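Local coordinates for protein dihydrolipoyl dehydrogenase (Elizabethkingia anophelis NUHP1, PDB 6UZI) that probably catalyses the NAD+-dependent reoxidation of dihydrolipoyl groups carried on lysines of partner proteins, using one FAD per subunit and a redox-active disulfide, at residues 228-233 against 240-245; 291-296 against 314-319; 354-359 against 432-437; 370-375 against 382-387. One frame throughout, in Å; residues are numbered along the deposited sequence.

Contact 1 of 4, residues 228-233 against 240-245; sequences ELQKTL and FMLSTA
Helix 223-236 and strand 239-241 come nearest at Gln230 and Phe240, whose CA atoms are 8.2 Å apart, and side chains alone bridge the two segments. The main element is a CH-pi contact: Gln230 CG stands over one face of the Phe240 ring, 4.2 Å from its centroid and only 19° off the ring normal, shifted toward the CD1-CE1 side. The two side chains run past each other in opposite directions. Because Gln230 leaves the helix with CG anti to the backbone N (chi1 -170°) and stays extended beyond it, its aliphatic part covers the ring while the amide is carried on to Leu242. There the CD1 methyl of Leu242 lies 3.7 Å from OE1 of Gln230 and touches NE2 as well, a van der Waals contact with the amide end. The amide is turned 54° against the aromatic plane and therefore does not stack on it. One helical turn further on, Leu233 meets the same ring at its edge, with CB in the ring plane 3.9 Å from Phe240 CZ and CD1 beside that atom. Just after the strand, Thr244 OG1 donates to Leu242 O over 2.7 Å, from well above the carbonyl plane. Strand 207-211, helix 223-236 and strand 239-241 make a beta-alpha-beta unit at the margin of the Rossmann-type sheet that probably binds NAD+; Leu195 of helix 192-203 packs on both Leu233 and Phe240, and Val210 of the adjoining strand lies against Phe240.

Contact 2 of 4, residues 291-296 against 314-319; sequences EKAGVE and PNIYAI
Neither an aromatic face nor the edge of a planar side chain takes part where Ile316 meets Ala293 and Val295; the interface consists of methyl groups. Ile316 supplies the central atom, its CD1, which lies 3.9 Å from CG2 of Val295 and 4.0 Å from the CB of Ala293, so that one methyl is shared between the end of a short helix and the chain that follows it. The CG2 branch of Ile316 adds a second, slightly longer approach of 4.1 Å to the same Val295 CG2. With CG1 anti to the carbonyl carbon (chi1 -61°) and the chain extended beyond, Ile316 carries CD1 out to both partners, while CG2 stays beside Val295 alone. Between the two small partners the backbone turns at Gly294, the first residue to leave the weakly bonded helix, with a positive phi of 95°, a conformation that glycine adopts readily. Asn312 secures this turn from outside, its ND2 bonded to Gly294 O and its OD1 to Glu296 N. Phe125 of strand 122-125 packs on both Ala293 and Ile316, and Ile150 of the neighbouring strand lies against Ile316. Strand 316-318 is an outermost member of the five-stranded parallel sheet of the FAD-binding Rossmann-type domain, and the methyl groups pack segment 291-296 against that margin.

Contact 3 of 4, residues 354-359 against 432-437; sequences LIPGVV and EAVVAM
Leu354 and Met437 meet with their side chains set obliquely, whereas Pro356 and Val434 cross at about a right angle, and these two pairs pack the chain leading into strand 357-359 on helix 426-438 in the dimerisation domain of this pyridine nucleotide-disulfide oxidoreductase. In the first pair, the CD2 methyl of Leu354 lies 3.6 Å from CB of Met437. Met437 folds back at chi3 (50°), which returns CE to within 3.7 Å of that same Leu354 CD2, so both ends of the thioether side chain touch the one methyl. The other branch, CD1 of Leu354, rests 3.9 Å from the carbonyl O of Met437. In the second pair Pro356 CB and Pro356 CG each lie 4.0 Å from Val434 CG2. All four residues are buried, and Ser450 of the second subunit packs on Pro356 and Val434, placing the contact next to the dimer interface. His330, predicted to bind FAD, has its NE2 hydrogen-bonded to Pro356 O, linking segment 354-359 to helix 329-343. Val434 divides its branches: while CG2 faces the proline, CG1 lies against the backbone, 3.6 Å from the carbonyl O of Leu354.

Contact 4 of 4, residues 370-375 against 382-387; sequences KTEEQL and YKTGSF
Tyr382 donates its phenolic hydrogen to Glu372, with OH 2.6 Å from OE2, and the acceptor uses its anti lone pair, the one turned away from the other carboxylate oxygen. Glu372 reaches across the tyrosine at about a right angle, and its carboxylate is turned 78° against the ring, so the two flat groups do not stack. Its CG also lies alongside the phenol end of the ring. At the root of the same ring, Leu375 CD1 packs 3.7 Å from Tyr382 CB and nearly as close to CG, an approach oblique to the ring. Tyr382 places CG between its backbone N and carbonyl carbon (chi1 64°), which swings the ring toward the helix; Thr384 OG1 lies at the ring edge, in its plane. Helix 372-377 and strand 382-388 are consecutive elements of the dimerisation domain, the strand forming one margin of its five-stranded antiparallel sheet. Glu372 is steadied through its second oxygen, OE1, by a salt bridge to Lys406 on the adjacent strand 404-410, an arrangement that would be expected to favour the charged carboxylate. The helix begins in a capping box: Gln374 N donates to Thr371 OG1 at 3.0 Å, and Thr371 N returns a bond to Gln374 OE1 at 2.8 Å. Farther out, Asp222 OD1 receives the first helical amide, that of Glu372, while Leu408 backs both Leu375 and Tyr382.

The four contacts are spread over three parts of the subunit. Contact 1 belongs to the probable NAD-binding Rossmann unit and contact 2 to the FAD-binding one, with centres about 41 Å apart on opposite sides of the chain's centre. Contacts 3 and 4 share the dimerisation domain and reach the same antiparallel sheet, contact 4 being nested within the loop that contact 3 closes. Contacts 2 and 3 are buried and wholly apolar in their side-chain packing; only contact 3 is also touched by the second subunit. Contacts 1 and 4 are partly buried and join a helix to the next strand, the former through aliphatic groups on the face and edge of an aromatic ring, the latter through a charged hydrogen bond.

Contact 1 of 4, residues 228-233 against 240-245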
# COMPACT_ATOMS: atom_id res chain seq x y z
N GLU A 228 7.28 -19.10 1.39
CA GLU A 228 6.73 -18.40 0.23
C GLU A 228 7.76 -17.50 -0.45
O GLU A 228 7.73 -17.35 -1.68
CB GLU A 228 5.50 -17.60 0.66
CG GLU A 228 4.35 -18.49 1.05
CD GLU A 228 3.73 -19.16 -0.16
OE1 GLU A 228 3.71 -18.55 -1.24
OE2 GLU A 228 3.26 -20.31 -0.02
N LEU A 229 8.66 -16.88 0.31
CA LEU A 229 9.66 -16.02 -0.33
C LEU A 229 10.62 -16.84 -1.17
O LEU A 229 10.91 -16.48 -2.32
CB LEU A 229 10.43 -15.21 0.72
CG LEU A 229 11.43 -14.20 0.15
CD1 LEU A 229 10.75 -13.22 -0.81
CD2 LEU A 229 12.16 -13.44 1.25
N GLN A 230 11.10 -17.97 -0.65
CA GLN A 230 11.99 -18.80 -1.45
C GLN A 230 11.26 -19.33 -2.68
O GLN A 230 11.85 -19.42 -3.76
CB GLN A 230 12.56 -19.95 -0.61
CG GLN A 230 13.68 -20.70 -1.33
CD GLN A 230 14.14 -21.94 -0.58
OE1 GLN A 230 13.85 -22.11 0.61
NE2 GLN A 230 14.87 -22.81 -1.26
N LYS A 231 9.98 -19.67 -2.53
CA LYS A 231 9.19 -20.16 -3.65
C LYS A 231 9.08 -19.13 -4.77
O LYS A 231 9.23 -19.46 -5.96
CB LYS A 231 7.80 -20.57 -3.16
CG LYS A 231 6.87 -21.11 -4.22
CD LYS A 231 5.52 -21.45 -3.61
CE LYS A 231 4.40 -21.25 -4.62
NZ LYS A 231 3.04 -21.57 -4.09
N THR A 232 8.85 -17.86 -4.43
CA THR A 232 8.66 -16.85 -5.46
C THR A 232 10.00 -16.39 -6.03
O THR A 232 10.11 -16.12 -7.23
CB THR A 232 7.85 -15.65 -4.92
OG1 THR A 232 7.68 -14.66 -5.94
CG2 THR A 232 8.52 -15.00 -3.72
N LEU A 233 11.03 -16.31 -5.20
CA LEU A 233 12.34 -15.91 -5.70
C LEU A 233 12.92 -16.96 -6.64
O LEU A 233 13.54 -16.61 -7.65
CB LEU A 233 13.27 -15.62 -4.52
CG LEU A 233 12.98 -14.31 -3.77
CD1 LEU A 233 13.94 -14.11 -2.60
CD2 LEU A 233 13.04 -13.12 -4.72
N PHE A 240 19.28 -21.10 -4.88
CA PHE A 240 19.56 -21.17 -3.45
C PHE A 240 20.32 -22.44 -3.12
O PHE A 240 19.86 -23.54 -3.43
CB PHE A 240 18.27 -21.11 -2.63
CG PHE A 240 17.59 -19.78 -2.69
CD1 PHE A 240 16.64 -19.51 -3.66
CD2 PHE A 240 17.90 -18.79 -1.77
CE1 PHE A 240 16.01 -18.28 -3.71
CE2 PHE A 240 17.28 -17.57 -1.82
CZ PHE A 240 16.33 -17.31 -2.80
N MET A 241 21.45 -22.28 -2.43
CA MET A 241 22.27 -23.37 -1.90
C MET A 241 22.26 -23.21 -0.39
O MET A 241 23.13 -22.55 0.19
CB MET A 241 23.66 -23.32 -2.48
CG MET A 241 23.75 -23.85 -3.90
SD MET A 241 25.43 -23.77 -4.53
CE MET A 241 25.14 -23.76 -6.30
N LEU A 242 21.26 -23.78 0.26
CA LEU A 242 21.08 -23.62 1.70
C LEU A 242 21.86 -24.69 2.47
O LEU A 242 22.35 -25.66 1.90
CB LEU A 242 19.59 -23.69 2.05
CG LEU A 242 18.65 -22.71 1.34
CD1 LEU A 242 17.24 -22.78 1.90
CD2 LEU A 242 19.19 -21.29 1.41
N SER A 243 21.96 -24.48 3.78
CA SER A 243 22.64 -25.40 4.71
C SER A 243 24.05 -25.74 4.22
O SER A 243 24.49 -26.90 4.26
CB SER A 243 21.82 -26.68 4.91
OG SER A 243 20.52 -26.40 5.38
N THR A 244 24.78 -24.72 3.79
CA THR A 244 26.07 -24.90 3.13
C THR A 244 27.09 -24.01 3.82
O THR A 244 26.92 -22.79 3.87
CB THR A 244 25.97 -24.57 1.64
OG1 THR A 244 24.94 -25.38 1.05
CG2 THR A 244 27.26 -24.87 0.93
N ALA A 245 28.15 -24.62 4.35
CA ALA A 245 29.13 -23.91 5.16
C ALA A 245 30.31 -23.51 4.28
O ALA A 245 31.09 -24.36 3.86
CB ALA A 245 29.60 -24.77 6.33

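Contact 2 of 4, residues 291-296 against 314-319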
# COMPACT_ATOMS: atom_id res chain seq x y z
N GLU A 291 35.47 3.53 27.26
CA GLU A 291 36.23 3.28 28.48
C GLU A 291 36.43 4.55 29.30
O GLU A 291 36.45 4.50 30.53
CB GLU A 291 37.59 2.64 28.14
CG GLU A 291 38.59 3.53 27.36
CD GLU A 291 38.35 3.56 25.85
OE1 GLU A 291 37.50 2.79 25.34
OE2 GLU A 291 39.03 4.36 25.16
N LYS A 292 36.56 5.71 28.63
CA LYS A 292 36.75 6.98 29.32
C LYS A 292 35.48 7.54 29.94
O LYS A 292 35.57 8.46 30.77
CB LYS A 292 37.34 8.00 28.34
CG LYS A 292 38.76 7.67 27.89
CD LYS A 292 39.32 8.71 26.95
CE LYS A 292 40.73 8.34 26.48
NZ LYS A 292 41.29 9.37 25.56
N ALA A 293 34.31 7.02 29.60
CA ALA A 293 33.06 7.41 30.24
C ALA A 293 32.54 6.36 31.21
O ALA A 293 31.71 6.68 32.07
CB ALA A 293 31.98 7.71 29.20
N GLY A 294 33.01 5.12 31.07
CA GLY A 294 32.62 4.03 31.93
C GLY A 294 31.48 3.17 31.42
O GLY A 294 30.96 2.36 32.18
N VAL A 295 31.11 3.30 30.14
CA VAL A 295 29.94 2.61 29.61
C VAL A 295 30.30 1.17 29.27
O VAL A 295 31.33 0.91 28.64
CB VAL A 295 29.39 3.35 28.38
CG1 VAL A 295 28.27 2.56 27.73
CG2 VAL A 295 28.91 4.73 28.77
N GLU A 296 29.47 0.23 29.71
CA GLU A 296 29.72 -1.19 29.50
C GLU A 296 29.02 -1.71 28.24
O GLU A 296 27.93 -1.25 27.88
CB GLU A 296 29.24 -2.02 30.69
CG GLU A 296 29.90 -1.71 32.01
CD GLU A 296 29.19 -2.37 33.18
OE1 GLU A 296 27.97 -2.66 33.07
OE2 GLU A 296 29.84 -2.60 34.22
N PRO A 314 24.40 6.97 34.31
CA PRO A 314 22.97 7.34 34.24
C PRO A 314 22.62 8.42 33.23
O PRO A 314 21.48 8.44 32.74
CB PRO A 314 22.67 7.81 35.67
CG PRO A 314 23.70 7.14 36.51
CD PRO A 314 24.94 7.12 35.67
N ASN A 315 23.54 9.32 32.91
CA ASN A 315 23.24 10.42 32.00
C ASN A 315 23.51 10.07 30.55
O ASN A 315 23.33 10.92 29.67
CB ASN A 315 24.06 11.66 32.37
CG ASN A 315 25.56 11.43 32.22
OD1 ASN A 315 26.14 10.54 32.85
ND2 ASN A 315 26.20 12.22 31.36
N ILE A 316 23.95 8.84 30.27
CA ILE A 316 24.27 8.39 28.92
C ILE A 316 23.25 7.33 28.52
O ILE A 316 23.04 6.35 29.24
CB ILE A 316 25.71 7.87 28.83
CG1 ILE A 316 26.69 8.99 29.18
CG2 ILE A 316 25.99 7.29 27.45
CD1 ILE A 316 28.12 8.54 29.34
N TYR A 317 22.62 7.54 27.37
CA TYR A 317 21.65 6.61 26.80
C TYR A 317 22.17 6.09 25.46
O TYR A 317 23.11 6.62 24.88
CB TYR A 317 20.29 7.29 26.60
CG TYR A 317 19.61 7.73 27.87
CD1 TYR A 317 20.06 8.84 28.59
CD2 TYR A 317 18.49 7.07 28.34
CE1 TYR A 317 19.43 9.25 29.75
CE2 TYR A 317 17.85 7.47 29.49
CZ TYR A 317 18.32 8.56 30.19
OH TYR A 317 17.67 8.95 31.34
N ALA A 318 21.50 5.06 24.96
CA ALA A 318 21.92 4.46 23.70
C ALA A 318 20.69 3.90 22.99
O ALA A 318 19.81 3.32 23.64
CB ALA A 318 22.97 3.38 23.92
N ILE A 319 20.66 4.06 21.67
CA ILE A 319 19.51 3.70 20.85
C ILE A 319 19.98 3.03 19.57
O ILE A 319 21.16 3.11 19.20
CB ILE A 319 18.65 4.93 20.46
CG1 ILE A 319 19.51 5.91 19.66
CG2 ILE A 319 18.02 5.59 21.68
CD1 ILE A 319 18.78 7.13 19.17

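Contact 3 of 4, residues 354-359 against 432-437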
# COMPACT_ATOMS: atom_id res chain seq x y z
N LEU A 354 5.34 -5.00 18.54
CA LEU A 354 4.54 -4.34 17.51
C LEU A 354 5.39 -3.49 16.58
O LEU A 354 4.86 -2.56 15.95
CB LEU A 354 3.43 -3.50 18.13
CG LEU A 354 2.44 -4.31 18.96
CD1 LEU A 354 1.27 -3.45 19.37
CD2 LEU A 354 1.97 -5.54 18.20
N ILE A 355 6.68 -3.78 16.47
CA ILE A 355 7.56 -3.14 15.50
C ILE A 355 7.60 -4.02 14.26
O ILE A 355 8.09 -5.16 14.34
CB ILE A 355 8.97 -2.94 16.07
CG1 ILE A 355 8.92 -2.01 17.28
CG2 ILE A 355 9.91 -2.39 15.00
CD1 ILE A 355 10.23 -1.85 17.98
N PRO A 356 7.12 -3.56 13.11
CA PRO A 356 7.08 -4.43 11.93
C PRO A 356 8.45 -4.59 11.29
O PRO A 356 9.33 -3.74 11.41
CB PRO A 356 6.12 -3.69 10.99
CG PRO A 356 6.35 -2.22 11.34
CD PRO A 356 6.59 -2.21 12.84
N GLY A 357 8.62 -5.72 10.60
CA GLY A 357 9.80 -5.94 9.80
C GLY A 357 9.43 -6.13 8.34
O GLY A 357 8.49 -6.86 8.04
N VAL A 358 10.16 -5.48 7.43
CA VAL A 358 9.81 -5.48 6.02
C VAL A 358 11.00 -5.97 5.19
O VAL A 358 12.15 -5.61 5.47
CB VAL A 358 9.34 -4.09 5.54
CG1 VAL A 358 9.07 -4.10 4.05
CG2 VAL A 358 8.08 -3.69 6.28
N VAL A 359 10.72 -6.79 4.19
CA VAL A 359 11.66 -7.17 3.15
C VAL A 359 11.17 -6.55 1.85
O VAL A 359 10.02 -6.76 1.45
CB VAL A 359 11.78 -8.69 3.01
CG1 VAL A 359 12.88 -9.04 2.02
CG2 VAL A 359 12.06 -9.33 4.37
N GLU A 432 -1.80 -1.61 8.63
CA GLU A 432 -3.12 -1.97 9.14
C GLU A 432 -3.02 -2.98 10.27
O GLU A 432 -3.68 -2.84 11.30
CB GLU A 432 -4.00 -2.52 8.01
CG GLU A 432 -5.35 -3.03 8.46
CD GLU A 432 -6.15 -3.69 7.33
OE1 GLU A 432 -5.75 -3.58 6.16
OE2 GLU A 432 -7.18 -4.33 7.63
N ALA A 433 -2.15 -3.98 10.11
CA ALA A 433 -1.99 -4.99 11.15
C ALA A 433 -1.34 -4.39 12.39
O ALA A 433 -1.70 -4.75 13.52
CB ALA A 433 -1.18 -6.17 10.63
N VAL A 434 -0.39 -3.48 12.20
CA VAL A 434 0.26 -2.85 13.35
C VAL A 434 -0.76 -2.10 14.19
O VAL A 434 -0.84 -2.28 15.41
CB VAL A 434 1.40 -1.92 12.89
CG1 VAL A 434 2.07 -1.29 14.09
CG2 VAL A 434 2.41 -2.68 12.08
N VAL A 435 -1.58 -1.27 13.55
CA VAL A 435 -2.59 -0.51 14.28
C VAL A 435 -3.61 -1.46 14.89
O VAL A 435 -4.04 -1.28 16.04
CB VAL A 435 -3.26 0.53 13.37
CG1 VAL A 435 -4.41 1.21 14.09
CG2 VAL A 435 -2.24 1.56 12.92
N ALA A 436 -3.99 -2.50 14.15
CA ALA A 436 -4.94 -3.47 14.66
C ALA A 436 -4.44 -4.11 15.95
O ALA A 436 -5.18 -4.20 16.94
CB ALA A 436 -5.22 -4.54 13.60
N MET A 437 -3.18 -4.55 15.96
CA MET A 437 -2.64 -5.19 17.16
C MET A 437 -2.42 -4.20 18.29
O MET A 437 -2.49 -4.57 19.46
CB MET A 437 -1.34 -5.93 16.83
CG MET A 437 -1.52 -7.05 15.81
SD MET A 437 -0.15 -8.22 15.73
CE MET A 437 0.04 -8.62 17.46

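Contact 4 of 4, residues 370-375 against 382-387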
# COMPACT_ATOMS: atom_id res chain seq x y z
N LYS A 370 3.88 -12.05 16.87
CA LYS A 370 4.51 -13.34 17.09
C LYS A 370 4.49 -14.18 15.82
O LYS A 370 3.57 -14.09 15.00
CB LYS A 370 3.80 -14.08 18.22
CG LYS A 370 3.85 -13.36 19.56
CD LYS A 370 5.29 -13.15 20.04
CE LYS A 370 5.33 -12.45 21.39
NZ LYS A 370 6.69 -12.43 22.01
N THR A 371 5.54 -14.97 15.64
CA THR A 371 5.52 -15.98 14.59
C THR A 371 4.83 -17.23 15.11
O THR A 371 4.64 -17.41 16.32
CB THR A 371 6.93 -16.33 14.12
OG1 THR A 371 7.64 -17.01 15.16
CG2 THR A 371 7.69 -15.08 13.70
N GLU A 372 4.45 -18.11 14.18
CA GLU A 372 3.86 -19.38 14.58
C GLU A 372 4.86 -20.22 15.38
O GLU A 372 4.49 -20.88 16.36
CB GLU A 372 3.37 -20.16 13.37
CG GLU A 372 2.41 -21.27 13.75
CD GLU A 372 1.87 -22.01 12.56
OE1 GLU A 372 2.12 -21.58 11.41
OE2 GLU A 372 1.17 -23.02 12.77
N GLU A 373 6.14 -20.20 14.98
CA GLU A 373 7.16 -20.91 15.75
C GLU A 373 7.23 -20.37 17.18
O GLU A 373 7.39 -21.15 18.13
CB GLU A 373 8.52 -20.80 15.05
CG GLU A 373 8.60 -21.47 13.67
CD GLU A 373 7.93 -20.68 12.55
OE1 GLU A 373 8.04 -19.43 12.52
OE2 GLU A 373 7.27 -21.30 11.70
N GLN A 374 7.10 -19.05 17.35
CA GLN A 374 7.11 -18.48 18.69
C GLN A 374 5.90 -18.95 19.50
O GLN A 374 6.02 -19.28 20.68
CB GLN A 374 7.14 -16.96 18.61
CG GLN A 374 8.51 -16.39 18.28
CD GLN A 374 8.49 -14.90 18.00
OE1 GLN A 374 7.52 -14.36 17.47
NE2 GLN A 374 9.56 -14.22 18.39
N LEU A 375 4.72 -18.99 18.87
CA LEU A 375 3.53 -19.46 19.57
C LEU A 375 3.65 -20.93 19.96
O LEU A 375 3.23 -21.33 21.05
CB LEU A 375 2.30 -19.24 18.69
CG LEU A 375 1.92 -17.79 18.41
CD1 LEU A 375 0.70 -17.73 17.52
CD2 LEU A 375 1.70 -17.01 19.70
N TYR A 382 -3.46 -21.46 19.44
CA TYR A 382 -3.68 -20.45 18.42
C TYR A 382 -4.45 -21.02 17.23
O TYR A 382 -4.42 -22.23 16.97
CB TYR A 382 -2.34 -19.85 17.93
CG TYR A 382 -1.46 -20.85 17.22
CD1 TYR A 382 -1.49 -20.99 15.84
CD2 TYR A 382 -0.60 -21.68 17.94
CE1 TYR A 382 -0.68 -21.91 15.18
CE2 TYR A 382 0.22 -22.61 17.29
CZ TYR A 382 0.17 -22.72 15.91
OH TYR A 382 0.96 -23.63 15.27
N LYS A 383 -5.15 -20.12 16.53
CA LYS A 383 -5.81 -20.38 15.25
C LYS A 383 -5.00 -19.74 14.13
O LYS A 383 -4.25 -18.79 14.35
CB LYS A 383 -7.23 -19.80 15.21
CG LYS A 383 -8.15 -20.26 16.29
CD LYS A 383 -9.52 -19.63 16.12
CE LYS A 383 -9.50 -18.13 16.42
NZ LYS A 383 -10.87 -17.54 16.41
N THR A 384 -5.17 -20.28 12.92
CA THR A 384 -4.53 -19.75 11.72
C THR A 384 -5.58 -19.39 10.68
O THR A 384 -6.50 -20.18 10.42
CB THR A 384 -3.53 -20.75 11.14
OG1 THR A 384 -2.50 -21.03 12.09
CG2 THR A 384 -2.91 -20.20 9.87
N GLY A 385 -5.46 -18.20 10.11
CA GLY A 385 -6.23 -17.83 8.94
C GLY A 385 -5.28 -17.48 7.81
O GLY A 385 -4.19 -16.96 8.04
N SER A 386 -5.69 -17.78 6.58
CA SER A 386 -4.77 -17.66 5.46
C SER A 386 -5.55 -17.47 4.17
O SER A 386 -6.39 -18.31 3.83
CB SER A 386 -3.88 -18.90 5.38
OG SER A 386 -2.80 -18.71 4.49
N PHE A 387 -5.29 -16.38 3.45
CA PHE A 387 -5.94 -16.11 2.17
C PHE A 387 -4.89 -15.83 1.10
O PHE A 387 -3.95 -15.08 1.33
CB PHE A 387 -6.90 -14.93 2.27
CG PHE A 387 -7.70 -14.70 1.03
CD1 PHE A 387 -8.86 -15.43 0.78
CD2 PHE A 387 -7.31 -13.74 0.11
CE1 PHE A 387 -9.61 -15.21 -0.36
CE2 PHE A 387 -8.06 -13.52 -1.03
CZ PHE A 387 -9.21 -14.26 -1.27